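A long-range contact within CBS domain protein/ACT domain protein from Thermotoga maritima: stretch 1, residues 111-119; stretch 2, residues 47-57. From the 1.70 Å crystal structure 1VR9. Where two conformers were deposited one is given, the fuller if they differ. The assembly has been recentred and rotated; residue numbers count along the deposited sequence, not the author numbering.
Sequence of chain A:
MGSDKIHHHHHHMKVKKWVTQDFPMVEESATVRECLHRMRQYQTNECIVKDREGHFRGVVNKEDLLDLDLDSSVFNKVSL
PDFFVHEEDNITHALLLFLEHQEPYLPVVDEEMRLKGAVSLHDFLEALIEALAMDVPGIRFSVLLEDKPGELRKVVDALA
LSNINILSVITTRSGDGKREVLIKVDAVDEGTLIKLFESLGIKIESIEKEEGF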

# COMPACT_ATOMS: atom_id res chain seq x y z
N GLU A 111 -0.48 10.89 11.86
CA GLU A 111 0.73 11.34 12.54
C GLU A 111 1.35 10.31 13.49
O GLU A 111 2.52 10.46 13.87
CB GLU A 111 0.47 12.64 13.27
CG GLU A 111 0.16 13.78 12.33
CD GLU A 111 -0.03 15.10 13.05
OE1 GLU A 111 0.26 15.19 14.27
OE2 GLU A 111 -0.47 16.07 12.39
N GLU A 112 0.59 9.30 13.90
CA GLU A 112 1.13 8.20 14.69
C GLU A 112 1.46 6.97 13.85
O GLU A 112 1.63 5.89 14.39
CB GLU A 112 0.15 7.82 15.81
CG GLU A 112 0.08 8.83 16.92
CD GLU A 112 -0.61 10.10 16.50
OE1 GLU A 112 -1.69 10.00 15.87
OE2 GLU A 112 -0.08 11.19 16.78
N MSE A 113 1.58 7.15 12.53
CA MSE A 113 1.83 6.04 11.61
C MSE A 113 0.73 4.98 11.51
O MSE A 113 0.99 3.88 11.05
CB MSE A 113 3.19 5.36 11.88
CG MSE A 113 4.43 6.26 11.74
SE MSE A 113 4.55 7.52 10.20
CE MSE A 113 4.03 9.12 11.19
N ARG A 114 -0.50 5.32 11.90
CA ARG A 114 -1.63 4.41 11.72
C ARG A 114 -2.05 4.45 10.25
O ARG A 114 -2.19 5.52 9.68
CB ARG A 114 -2.80 4.76 12.62
CG ARG A 114 -2.45 4.78 14.11
CD ARG A 114 -2.99 3.55 14.88
NE ARG A 114 -2.28 3.27 16.14
CZ ARG A 114 -2.37 3.99 17.25
NH1 ARG A 114 -3.16 5.06 17.31
NH2 ARG A 114 -1.68 3.64 18.33
N LEU A 115 -2.27 3.28 9.67
CA LEU A 115 -2.75 3.17 8.31
C LEU A 115 -4.18 3.70 8.17
O LEU A 115 -5.09 3.25 8.87
CB LEU A 115 -2.71 1.70 7.86
CG LEU A 115 -2.96 1.41 6.39
CD1 LEU A 115 -1.94 2.14 5.51
CD2 LEU A 115 -2.87 -0.08 6.16
N LYS A 116 -4.38 4.68 7.30
CA LYS A 116 -5.69 5.32 7.12
C LYS A 116 -6.35 5.03 5.77
O LYS A 116 -7.52 5.39 5.55
CB LYS A 116 -5.55 6.83 7.28
CG LYS A 116 -5.09 7.26 8.69
CD LYS A 116 -5.95 6.68 9.81
CE LYS A 116 -7.42 7.05 9.70
NZ LYS A 116 -8.11 6.95 11.03
N GLY A 117 -5.62 4.37 4.90
CA GLY A 117 -6.06 4.06 3.53
C GLY A 117 -4.88 3.98 2.58
O GLY A 117 -3.71 3.82 3.01
N ALA A 118 -5.18 4.07 1.29
CA ALA A 118 -4.16 4.15 0.25
C ALA A 118 -4.60 5.12 -0.83
O ALA A 118 -5.79 5.40 -1.00
CB ALA A 118 -3.93 2.82 -0.37
N VAL A 119 -3.61 5.59 -1.59
CA VAL A 119 -3.83 6.27 -2.87
C VAL A 119 -3.43 5.29 -3.97
O VAL A 119 -2.26 4.86 -4.04
CB VAL A 119 -3.01 7.58 -3.01
CG1 VAL A 119 -3.23 8.23 -4.40
CG2 VAL A 119 -3.39 8.55 -1.94
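Stretch 2 (47-57) CIVKDREGHFR

Stretch 2 folds as a hairpin against stretch 1: strand 47-50 leads into a type I beta turn from D51 to G54, and the chain returns through H55 into strand 56-57. Within the hairpin, R57 N donates to V49 O (2.9 Å) and D51 N to H55 O (3.0 Å), while G54 N closes the turn on D51 O (3.1 Å). G54, at phi/psi 93/7, has a conformation that by itself calls for glycine. Stretch 1 approaches as a loop, with M113 in a left-handed conformation (64/21), and becomes extended at R114 and L115; strand 115-119 is locally irregular at K116 (-112/-7) and continues to V119. That strand runs nearly antiparallel to strand 47-50, at 174°, but the two axes come no closer than 9.3 Å, so they face each other through side chains rather than through backbone hydrogen bonds.

Backbone contact is confined to a single bridge pairing R114 with H55, whose CA atoms lie 4.0 Å apart. Two hydrogen bonds flank the pair: L115 N donates to G54 O (2.9 Å, 158°) and F56 N donates to M113 O (2.9 Å, 168°). The same two carbonyls also receive CA-H...O contacts, from R114 CA to G54 O (3.6 Å) and from H55 CA to M113 O (3.3 Å), as expected where backbones pass this closely. One water extends the link by donating to both G54 O and L115 O, each at 2.8 Å.

Polar side chains gather beside the bridge. D51 fixes the turn and the histidine together: its OD1 accepts from H55 N (3.0 Å) and, weakly, from E53 N (2.9 Å), while its OD2 accepts from H55 ND1 (3.3 Å). The imidazole thus held reaches stretch 1, its CD2 3.1 Å from E112 O. The CA-to-CB bond of R114 points sideways, yet its side chain bends back over the turn, placing NE 3.0 Å from H55 NE2 and 3.4 Å from E53 O.

Apolar contacts fill the space between the facing strands. L115, the most extensively covered residue of stretch 1, sets CD2 3.7 Å from I48 CG2 and 4.2 Å from K50 CB, while its CD1 lies 4.4 Å from F56 CD1; its two methyls therefore touch both arms of the hairpin. Farther along, A118 and I48 point toward each other's stretch, with A118 CB 3.9 Å from I48 CD1. Between these contacts K116 points away, as does V49 on the opposing strand.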

# COMPACT_ATOMS: atom_id res chain seq x y z
N CYS A 47 0.54 -6.08 -1.55
CA CYS A 47 -0.37 -6.11 -0.41
C CYS A 47 0.22 -5.16 0.62
O CYS A 47 1.42 -5.25 0.89
CB CYS A 47 -0.43 -7.52 0.16
SG CYS A 47 -1.88 -7.79 1.17
N ILE A 48 -0.59 -4.27 1.15
CA ILE A 48 -0.15 -3.36 2.21
C ILE A 48 -0.27 -4.10 3.55
O ILE A 48 -1.24 -4.83 3.79
CB ILE A 48 -0.96 -2.02 2.20
CG1 ILE A 48 -0.61 -1.23 0.92
CG2 ILE A 48 -0.70 -1.20 3.44
CD1 ILE A 48 -1.41 0.06 0.71
N VAL A 49 0.69 -3.91 4.44
CA VAL A 49 0.69 -4.64 5.71
C VAL A 49 0.57 -3.70 6.91
O VAL A 49 1.22 -2.65 6.95
CB VAL A 49 1.99 -5.49 5.86
CG1 VAL A 49 1.97 -6.26 7.15
CG2 VAL A 49 2.18 -6.46 4.67
N LYS A 50 -0.24 -4.07 7.88
CA LYS A 50 -0.30 -3.33 9.14
C LYS A 50 -0.00 -4.27 10.31
O LYS A 50 -0.02 -5.49 10.17
CB LYS A 50 -1.64 -2.61 9.30
CG LYS A 50 -2.79 -3.52 9.47
CD LYS A 50 -4.11 -2.79 9.56
CE LYS A 50 -5.23 -3.78 9.51
NZ LYS A 50 -6.57 -3.19 9.76
N ASP A 51 0.29 -3.70 11.47
CA ASP A 51 0.52 -4.50 12.65
C ASP A 51 -0.80 -4.62 13.42
O ASP A 51 -1.83 -4.18 12.92
CB ASP A 51 1.64 -3.90 13.48
CG ASP A 51 1.26 -2.59 14.13
OD1 ASP A 51 0.06 -2.25 14.22
OD2 ASP A 51 2.20 -1.90 14.60
N ARG A 52 -0.77 -5.21 14.61
CA ARG A 52 -2.04 -5.48 15.34
C ARG A 52 -2.72 -4.24 15.90
O ARG A 52 -3.91 -4.30 16.25
CB ARG A 52 -1.82 -6.52 16.46
CG ARG A 52 -1.45 -7.86 15.84
CD ARG A 52 -1.39 -9.01 16.79
NE ARG A 52 -0.37 -8.82 17.82
CZ ARG A 52 0.20 -9.81 18.50
NH1 ARG A 52 -0.14 -11.07 18.28
NH2 ARG A 52 1.10 -9.52 19.42
N GLU A 53 -1.96 -3.15 16.06
CA GLU A 53 -2.49 -1.84 16.47
C GLU A 53 -2.93 -0.95 15.29
O GLU A 53 -3.40 0.17 15.50
CB GLU A 53 -1.44 -1.10 17.29
CG GLU A 53 -1.16 -1.76 18.60
CD GLU A 53 -2.37 -1.72 19.51
OE1 GLU A 53 -2.81 -0.59 19.83
OE2 GLU A 53 -2.87 -2.79 19.90
N GLY A 54 -2.75 -1.43 14.07
CA GLY A 54 -3.21 -0.71 12.89
C GLY A 54 -2.17 0.20 12.27
O GLY A 54 -2.48 0.94 11.31
N HIS A 55 -0.93 0.12 12.76
CA HIS A 55 0.18 0.91 12.23
C HIS A 55 0.66 0.33 10.92
O HIS A 55 0.63 -0.87 10.70
CB HIS A 55 1.39 0.96 13.16
CG HIS A 55 1.15 1.67 14.46
ND1 HIS A 55 1.35 1.07 15.68
CD2 HIS A 55 0.75 2.93 14.72
CE1 HIS A 55 1.07 1.93 16.64
NE2 HIS A 55 0.69 3.07 16.08
N PHE A 56 1.15 1.20 10.06
CA PHE A 56 1.73 0.77 8.79
C PHE A 56 3.10 0.10 8.97
O PHE A 56 3.97 0.65 9.67
CB PHE A 56 1.86 1.96 7.86
CG PHE A 56 2.68 1.67 6.65
CD1 PHE A 56 2.23 0.81 5.66
CD2 PHE A 56 3.92 2.29 6.50
CE1 PHE A 56 3.00 0.55 4.56
CE2 PHE A 56 4.68 2.03 5.38
CZ PHE A 56 4.24 1.18 4.43
N ARG A 57 3.27 -1.07 8.36
CA ARG A 57 4.52 -1.84 8.44
C ARG A 57 5.35 -1.87 7.17
O ARG A 57 6.59 -1.83 7.22
CB ARG A 57 4.24 -3.29 8.87
CG ARG A 57 3.92 -3.49 10.36
CD ARG A 57 5.15 -3.66 11.26
NE ARG A 57 6.26 -4.33 10.60
CZ ARG A 57 7.53 -3.91 10.62
NH1 ARG A 57 7.88 -2.83 11.31
NH2 ARG A 57 8.47 -4.61 9.98
O HOH W 1 -5.18 1.15 10.70